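Local coordinates for anopheles Plasmodium-responsive Leucine-rich repeat protein 1B (PDB 4XGO), which probably acts in mosquito immunity to Plasmodium, its leucine-rich repeat domain belonging to a longer coiled-coil protein that interacts with LRIM1, at the glycan on A:Asn146 and the interface of chains A and B. Residues are numbered along the deposited sequence; one frame, centred on the assembly and turned at random. Chains: chain A/B, Anopheles Plasmodium-responsive Leucine-rich repeat protein 1B.

Contact 1: the glycan on A:Asn146. Residues chain A 127-128, 146, 148-149, 163, 165. With NAG (2-acetamido-2-deoxy-beta-D-glucopyranose), chain C; NAG (2-acetamido-2-deoxy-beta-D-glucopyranose), chain D.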
loop_
_atom_site.group_PDB
_atom_site.type_symbol
_atom_site.label_atom_id
_atom_site.label_comp_id
_atom_site.label_asym_id
_atom_site.label_seq_id
_atom_site.Cartn_x
_atom_site.Cartn_y
_atom_site.Cartn_z
ATOM N N SER A 127 2.755 13.804 3.796
ATOM C CA SER A 127 3.628 12.770 3.270
ATOM C C SER A 127 2.938 11.974 2.155
ATOM O O SER A 127 1.727 11.861 2.116
ATOM C CB SER A 127 4.090 11.834 4.384
ATOM O OG SER A 127 3.010 11.045 4.834
ATOM N N SER A 128 3.745 11.452 1.231
ATOM C CA SER A 128 3.272 10.512 0.216
ATOM C C SER A 128 2.230 11.138 -0.706
ATOM O O SER A 128 1.156 10.589 -0.928
ATOM C CB SER A 128 2.764 9.203 0.837
ATOM O OG SER A 128 3.789 8.536 1.561
ATOM N N ASN A 146 5.437 17.040 8.369
ATOM C CA ASN A 146 5.920 15.887 7.639
ATOM C C ASN A 146 5.564 16.056 6.182
ATOM O O ASN A 146 4.371 16.067 5.824
ATOM C CB ASN A 146 5.315 14.610 8.233
ATOM C CG ASN A 146 5.982 13.350 7.740
ATOM O OD1 ASN A 146 6.617 13.318 6.667
ATOM N ND2 ASN A 146 5.858 12.296 8.555
ATOM N N SER A 148 7.482 14.066 3.902
ATOM C CA SER A 148 8.281 12.978 3.355
ATOM C C SER A 148 7.580 12.331 2.164
ATOM O O SER A 148 6.379 12.425 2.042
ATOM C CB SER A 148 8.597 11.921 4.419
ATOM O OG SER A 148 7.432 11.228 4.867
ATOM N N TYR A 149 8.357 11.705 1.282
ATOM C CA TYR A 149 7.839 11.006 0.108
ATOM C C TYR A 149 7.055 11.948 -0.821
ATOM O O TYR A 149 5.888 11.743 -1.122
ATOM C CB TYR A 149 7.029 9.772 0.505
ATOM C CG TYR A 149 7.853 8.709 1.196
ATOM C CD1 TYR A 149 8.508 7.727 0.455
ATOM C CD2 TYR A 149 7.987 8.693 2.578
ATOM C CE1 TYR A 149 9.259 6.742 1.085
ATOM C CE2 TYR A 149 8.727 7.695 3.211
ATOM C CZ TYR A 149 9.361 6.742 2.437
ATOM O OH TYR A 149 10.107 5.737 3.035
ATOM N N GLU A 163 9.930 19.815 14.892
ATOM C CA GLU A 163 10.273 18.564 14.243
ATOM C C GLU A 163 9.803 18.598 12.802
ATOM O O GLU A 163 8.640 18.898 12.526
ATOM C CB GLU A 163 9.674 17.355 14.977
ATOM C CG GLU A 163 9.936 16.049 14.251
ATOM C CD GLU A 163 9.746 14.790 15.096
ATOM O OE1 GLU A 163 9.061 14.841 16.171
ATOM O OE2 GLU A 163 10.264 13.726 14.647
ATOM N N ASP A 165 10.116 16.377 9.073
ATOM C CA ASP A 165 10.519 15.235 8.275
ATOM C C ASP A 165 10.290 15.588 6.804
ATOM O O ASP A 165 9.157 15.780 6.371
ATOM C CB ASP A 165 9.775 13.964 8.696
ATOM C CG ASP A 165 10.280 12.697 7.979
ATOM O OD1 ASP A 165 10.971 12.793 6.935
ATOM O OD2 ASP A 165 9.958 11.573 8.469
HETATM C C1 NAG C . 6.427 11.003 8.245
HETATM C C2 NAG C . 6.761 10.225 9.516
HETATM C C3 NAG C . 7.249 8.818 9.157
HETATM C C4 NAG C . 6.238 8.098 8.279
HETATM C C5 NAG C . 5.821 9.015 7.124
HETATM C C6 NAG C . 4.667 8.372 6.349
HETATM C C7 NAG C . 7.921 10.979 11.520
HETATM C C8 NAG C . 9.136 11.610 12.120
HETATM N N2 NAG C . 7.855 10.852 10.203
HETATM O O3 NAG C . 7.547 8.067 10.323
HETATM O O4 NAG C . 6.852 6.960 7.661
HETATM O O5 NAG C . 5.409 10.294 7.580
HETATM O O6 NAG C . 5.248 7.944 5.132
HETATM O O7 NAG C . 7.018 10.600 12.253
HETATM C C1 NAG D . 6.391 5.704 8.171
HETATM C C2 NAG D . 6.702 4.620 7.150
HETATM C C3 NAG D . 6.218 3.267 7.666
HETATM C C4 NAG D . 6.531 3.025 9.148
HETATM C C5 NAG D . 6.425 4.275 10.026
HETATM C C6 NAG D . 7.125 4.070 11.364
HETATM C C7 NAG D . 6.586 4.921 4.700
HETATM C C8 NAG D . 5.733 5.298 3.522
HETATM N N2 NAG D . 6.015 4.947 5.908
HETATM O O3 NAG D . 6.806 2.247 6.884
HETATM O O4 NAG D . 5.644 2.038 9.644
HETATM O O5 NAG D . 7.030 5.378 9.387
HETATM O O6 NAG D . 6.758 5.102 12.252
HETATM O O7 NAG D . 7.751 4.610 4.506
HETATM O O HOH W 1 2.676 8.519 3.965
#

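Contact 2: the interface of chains A and B. Residues chain A 5, 18, 22, 29-31, 33, 53, 55-56; chain B 29-33.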
loop_
_atom_site.group_PDB
_atom_site.type_symbol
_atom_site.label_atom_id
_atom_site.label_comp_id
_atom_site.label_asym_id
_atom_site.label_seq_id
_atom_site.Cartn_x
_atom_site.Cartn_y
_atom_site.Cartn_z
ATOM N N TYR A 5 0.028 9.606 12.752
ATOM C CA TYR A 5 -1.182 9.166 13.518
ATOM C C TYR A 5 -0.755 8.127 14.567
ATOM O O TYR A 5 -0.111 7.133 14.224
ATOM C CB TYR A 5 -2.223 8.594 12.545
ATOM C CG TYR A 5 -3.665 8.661 13.031
ATOM C CD1 TYR A 5 -4.036 8.114 14.253
ATOM C CD2 TYR A 5 -4.659 9.243 12.252
ATOM C CE1 TYR A 5 -5.343 8.159 14.697
ATOM C CE2 TYR A 5 -5.978 9.293 12.689
ATOM C CZ TYR A 5 -6.309 8.749 13.915
ATOM O OH TYR A 5 -7.590 8.788 14.366
ATOM N N LEU A 18 -15.121 8.381 22.852
ATOM C CA LEU A 18 -15.492 8.476 21.441
ATOM C C LEU A 18 -16.984 8.658 21.209
ATOM O O LEU A 18 -17.397 9.536 20.468
ATOM C CB LEU A 18 -15.047 7.228 20.678
ATOM C CG LEU A 18 -13.618 7.151 20.197
ATOM C CD1 LEU A 18 -13.388 5.752 19.639
ATOM C CD2 LEU A 18 -13.328 8.222 19.152
ATOM N N PHE A 22 -19.079 11.757 19.494
ATOM C CA PHE A 22 -19.938 11.507 18.350
ATOM C C PHE A 22 -21.346 12.019 18.646
ATOM O O PHE A 22 -21.975 12.634 17.791
ATOM C CB PHE A 22 -20.063 10.018 18.039
ATOM C CG PHE A 22 -18.794 9.359 17.556
ATOM C CD1 PHE A 22 -17.680 10.100 17.153
ATOM C CD2 PHE A 22 -18.737 7.972 17.470
ATOM C CE1 PHE A 22 -16.546 9.464 16.689
ATOM C CE2 PHE A 22 -17.601 7.338 17.007
ATOM C CZ PHE A 22 -16.510 8.084 16.617
ATOM N N ASN A 29 -16.821 11.038 12.336
ATOM C CA ASN A 29 -16.017 10.042 11.652
ATOM C C ASN A 29 -16.689 9.536 10.367
ATOM O O ASN A 29 -17.618 8.720 10.404
ATOM C CB ASN A 29 -15.664 8.883 12.579
ATOM C CG ASN A 29 -14.678 7.923 11.936
ATOM O OD1 ASN A 29 -14.096 8.238 10.899
ATOM N ND2 ASN A 29 -14.462 6.766 12.554
ATOM N N LEU A 30 -16.207 10.049 9.229
ATOM C CA LEU A 30 -16.627 9.602 7.924
ATOM C C LEU A 30 -15.519 8.809 7.260
ATOM O O LEU A 30 -15.506 8.631 6.034
ATOM C CB LEU A 30 -17.003 10.796 7.056
ATOM C CG LEU A 30 -18.102 11.699 7.588
ATOM C CD1 LEU A 30 -18.338 12.863 6.617
ATOM C CD2 LEU A 30 -19.377 10.916 7.848
ATOM N N ASN A 31 -14.583 8.298 8.054
ATOM C CA ASN A 31 -13.505 7.497 7.469
ATOM C C ASN A 31 -14.062 6.227 6.837
ATOM O O ASN A 31 -14.948 5.585 7.418
ATOM C CB ASN A 31 -12.534 7.036 8.544
ATOM C CG ASN A 31 -11.725 8.167 9.143
ATOM O OD1 ASN A 31 -11.674 9.286 8.623
ATOM N ND2 ASN A 31 -11.096 7.874 10.267
ATOM N N LEU A 33 -15.839 5.289 4.234
ATOM C CA LEU A 33 -17.244 5.137 3.786
ATOM C C LEU A 33 -17.414 5.191 2.262
ATOM O O LEU A 33 -18.542 5.307 1.778
ATOM C CB LEU A 33 -18.149 6.154 4.474
ATOM C CG LEU A 33 -18.193 6.105 5.999
ATOM C CD1 LEU A 33 -19.080 7.192 6.584
ATOM C CD2 LEU A 33 -18.632 4.721 6.510
ATOM N N TYR A 53 -13.119 13.682 10.268
ATOM C CA TYR A 53 -12.293 12.598 9.751
ATOM C C TYR A 53 -12.901 12.052 8.473
ATOM O O TYR A 53 -14.033 11.549 8.492
ATOM C CB TYR A 53 -12.160 11.477 10.779
ATOM C CG TYR A 53 -11.752 11.870 12.175
ATOM C CD1 TYR A 53 -10.913 12.945 12.410
ATOM C CD2 TYR A 53 -12.174 11.106 13.274
ATOM C CE1 TYR A 53 -10.499 13.273 13.682
ATOM C CE2 TYR A 53 -11.758 11.413 14.562
ATOM C CZ TYR A 53 -10.939 12.493 14.769
ATOM O OH TYR A 53 -10.513 12.807 16.044
ATOM N N ARG A 55 -10.735 10.147 6.184
ATOM C CA ARG A 55 -9.621 9.319 5.719
ATOM C C ARG A 55 -10.153 8.048 5.024
ATOM O O ARG A 55 -11.259 7.598 5.312
ATOM C CB ARG A 55 -8.773 8.846 6.914
ATOM C CG ARG A 55 -8.304 9.893 7.921
ATOM C CD ARG A 55 -7.629 9.205 9.124
ATOM N NE ARG A 55 -6.247 8.870 8.779
ATOM C CZ ARG A 55 -5.533 7.844 9.232
ATOM N NH1 ARG A 55 -6.017 6.953 10.078
ATOM N NH2 ARG A 55 -4.293 7.692 8.798
ATOM N N PHE A 56 -9.359 7.506 4.100
ATOM C CA PHE A 56 -9.637 6.231 3.444
ATOM C C PHE A 56 -10.957 6.246 2.683
ATOM O O PHE A 56 -11.766 5.319 2.787
ATOM C CB PHE A 56 -9.621 5.068 4.450
ATOM C CG PHE A 56 -8.354 4.976 5.252
ATOM C CD1 PHE A 56 -7.231 4.404 4.714
ATOM C CD2 PHE A 56 -8.322 5.405 6.569
ATOM C CE1 PHE A 56 -6.072 4.276 5.468
ATOM C CE2 PHE A 56 -7.168 5.296 7.323
ATOM C CZ PHE A 56 -6.045 4.743 6.771
ATOM N N ASN B 29 -19.168 3.704 13.489
ATOM C CA ASN B 29 -18.002 3.859 12.620
ATOM C C ASN B 29 -16.729 4.098 13.430
ATOM O O ASN B 29 -16.515 5.193 13.964
ATOM C CB ASN B 29 -18.198 4.974 11.566
ATOM C CG ASN B 29 -17.085 4.976 10.543
ATOM O OD1 ASN B 29 -16.292 4.024 10.478
ATOM N ND2 ASN B 29 -16.976 6.035 9.772
ATOM N N LEU B 30 -15.900 3.050 13.527
ATOM C CA LEU B 30 -14.575 3.121 14.141
ATOM C C LEU B 30 -13.473 2.921 13.060
ATOM O O LEU B 30 -12.329 2.574 13.373
ATOM C CB LEU B 30 -14.414 2.082 15.248
ATOM C CG LEU B 30 -15.436 2.127 16.393
ATOM C CD1 LEU B 30 -15.274 0.943 17.326
ATOM C CD2 LEU B 30 -15.301 3.412 17.189
ATOM N N ASN B 31 -13.827 3.157 11.798
ATOM C CA ASN B 31 -12.853 3.089 10.705
ATOM C C ASN B 31 -11.745 4.117 10.873
ATOM O O ASN B 31 -12.014 5.249 11.259
ATOM C CB ASN B 31 -13.469 3.385 9.338
ATOM C CG ASN B 31 -14.441 2.326 8.860
ATOM O OD1 ASN B 31 -14.517 1.214 9.390
ATOM N ND2 ASN B 31 -15.197 2.676 7.834
ATOM N N GLY B 32 -10.512 3.720 10.569
ATOM C CA GLY B 32 -9.430 4.679 10.404
ATOM C C GLY B 32 -8.988 5.416 11.651
ATOM O O GLY B 32 -8.424 6.505 11.535
ATOM N N LEU B 33 -9.165 4.799 12.830
ATOM C CA LEU B 33 -8.803 5.421 14.097
ATOM C C LEU B 33 -7.487 4.905 14.697
ATOM O O LEU B 33 -7.211 5.155 15.866
ATOM C CB LEU B 33 -9.967 5.286 15.117
ATOM C CG LEU B 33 -11.344 5.845 14.702
ATOM C CD1 LEU B 33 -12.415 5.538 15.738
ATOM C CD2 LEU B 33 -11.245 7.342 14.466
HETATM O O HOH W 2 -9.174 9.520 12.100
HETATM O O HOH W 3 -7.691 7.678 16.842
#

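Contact 1: the glycan on A:Asn146
Neighbouring short strands 144-146 and 163-165 present A:Asn146, A:Glu163 and A:Asp165 in extended backbone conformation, whereas A:Ser128 and A:Tyr149, in the loops after strands 123-125 and 144-146, have positive phi near 60°. A:Asn146 sits in the sequon Asn-Val-Ser, and its ND2 is bonded covalently to C1 of the first NAG (chain C), so this is an N-glycosylation site. CG of A:Asn146 lies anti to the backbone N (chi1 -167°), which points the amide out from the strand. Its rotation is fixed by two donors on OD1 of A:Asn146: the backbone N of A:Ser148 at 3.0 Å, in the carbonyl plane, and the hydroxyl OG of A:Ser148 at 2.9 Å, on a lone pair. A:Ser148 thus completes the sequon and orients the linkage. Across from it, A:Asp165 takes the acetamido N-H of the same sugar: N2 of NAG (chain C) to OD2 is 2.8 Å and nearly straight (169° at H), using the anti lone pair. This bond should fix the acetamido group; C8 of NAG (chain C) lies 3.5 Å from OE2 of A:Glu163, a mere contact. On the opposite edge of the sugar, a water bridges its 6-hydroxyl O6 to the hydroxyls of A:Ser127 and A:Ser128. The second NAG (chain D) is poorly ordered and far less buried. A:Tyr149 reaches it with its ring tip, OH standing 3.0 Å from O7 of NAG (chain D), close enough for a hydrogen bond, while C8 of that sugar lies over one ring face near the rim. Between the sugars, O3 of NAG (chain C) donates to ring oxygen O5 of NAG (chain D) at 2.9 Å, which restrains the glycosidic link. The site carries an N-linked chitobiose core that projects outward from the strands, its first sugar held at the base, and may shield the nearby surface and aid folding or solubility.

Contact 2: the interface of chains A and B
The end of strand 27-29 and the loop 30-33 of chain A meet the same segment of chain B about a two-fold axis, with helix 12-23, the end of strand 51-53, the loop residues A:Arg55 and A:Phe56 and the N-terminal A:Tyr5 of chain A flanking the B loop. At the centre, the side-chain amides of A:Asn29 and B:Asn29 stack, their planes 11° apart although the side chains cross at about a right angle. Both have CG anti to the backbone N (chi1 -173° in A:Asn29), which sends each ND2 across to two backbone carbonyls of the other chain. The ND2 of A:Asn29 meets O of B:Asn31 at 3.2 Å, on a lone pair and close to the amide plane; its bond to O of B:Asn29, at 2.9 Å, is more bent (136° at H) and comes from above the carbonyl plane. OD1 of A:Asn29 accepts the backbone N of A:Asn31 within its own chain, fixing the amide flip. A:Asn31 and B:Asn31 exchange ND2-to-O bonds, 2.9 Å from ND2 of B:Asn31 to O of A:Asn31, so each of these two carbonyls is gripped by two partner amides. Farther out, A:Arg55, bent at chi3, brings NH1 2.8 Å from O of B:Gly32, in the guanidinium plane. That plane is sandwiched between CE2 of A:Phe56 and CD2 of A:Tyr5, each 3.4 Å from it; A:Tyr5 itself is poorly ordered, and waters at its ring edge link its OH to O of B:Gly32 and B:Leu33. On the other flank, B:Leu33 meets A:Leu18 tip to tip, CD1 to CD1 at 4.0 Å, and crosses the ring of A:Tyr53. Reciprocal amide-to-backbone bonds rimmed by leucine contacts thus join two copies at their N-terminal ends in the deposited assembly, a homodimer that may or may not form in solution.

Contact 1 and contact 2 lie about 22 Å apart, measured between the centres of their C-alpha atoms, and share no residue. Both use ends of short repeat strands and the turns after them: contact 2 takes strands 27-29 and 51-53, contact 1 strands 144-146 and 163-165 farther along the same chain. A self-stabilised Asn side chain recurs in both, its OD1 held by a backbone N-H two residues on, once to present ND2 to a sugar and once to a partner chain. Both sites are present together in the deposited dimer; the glycan takes no part in this patch.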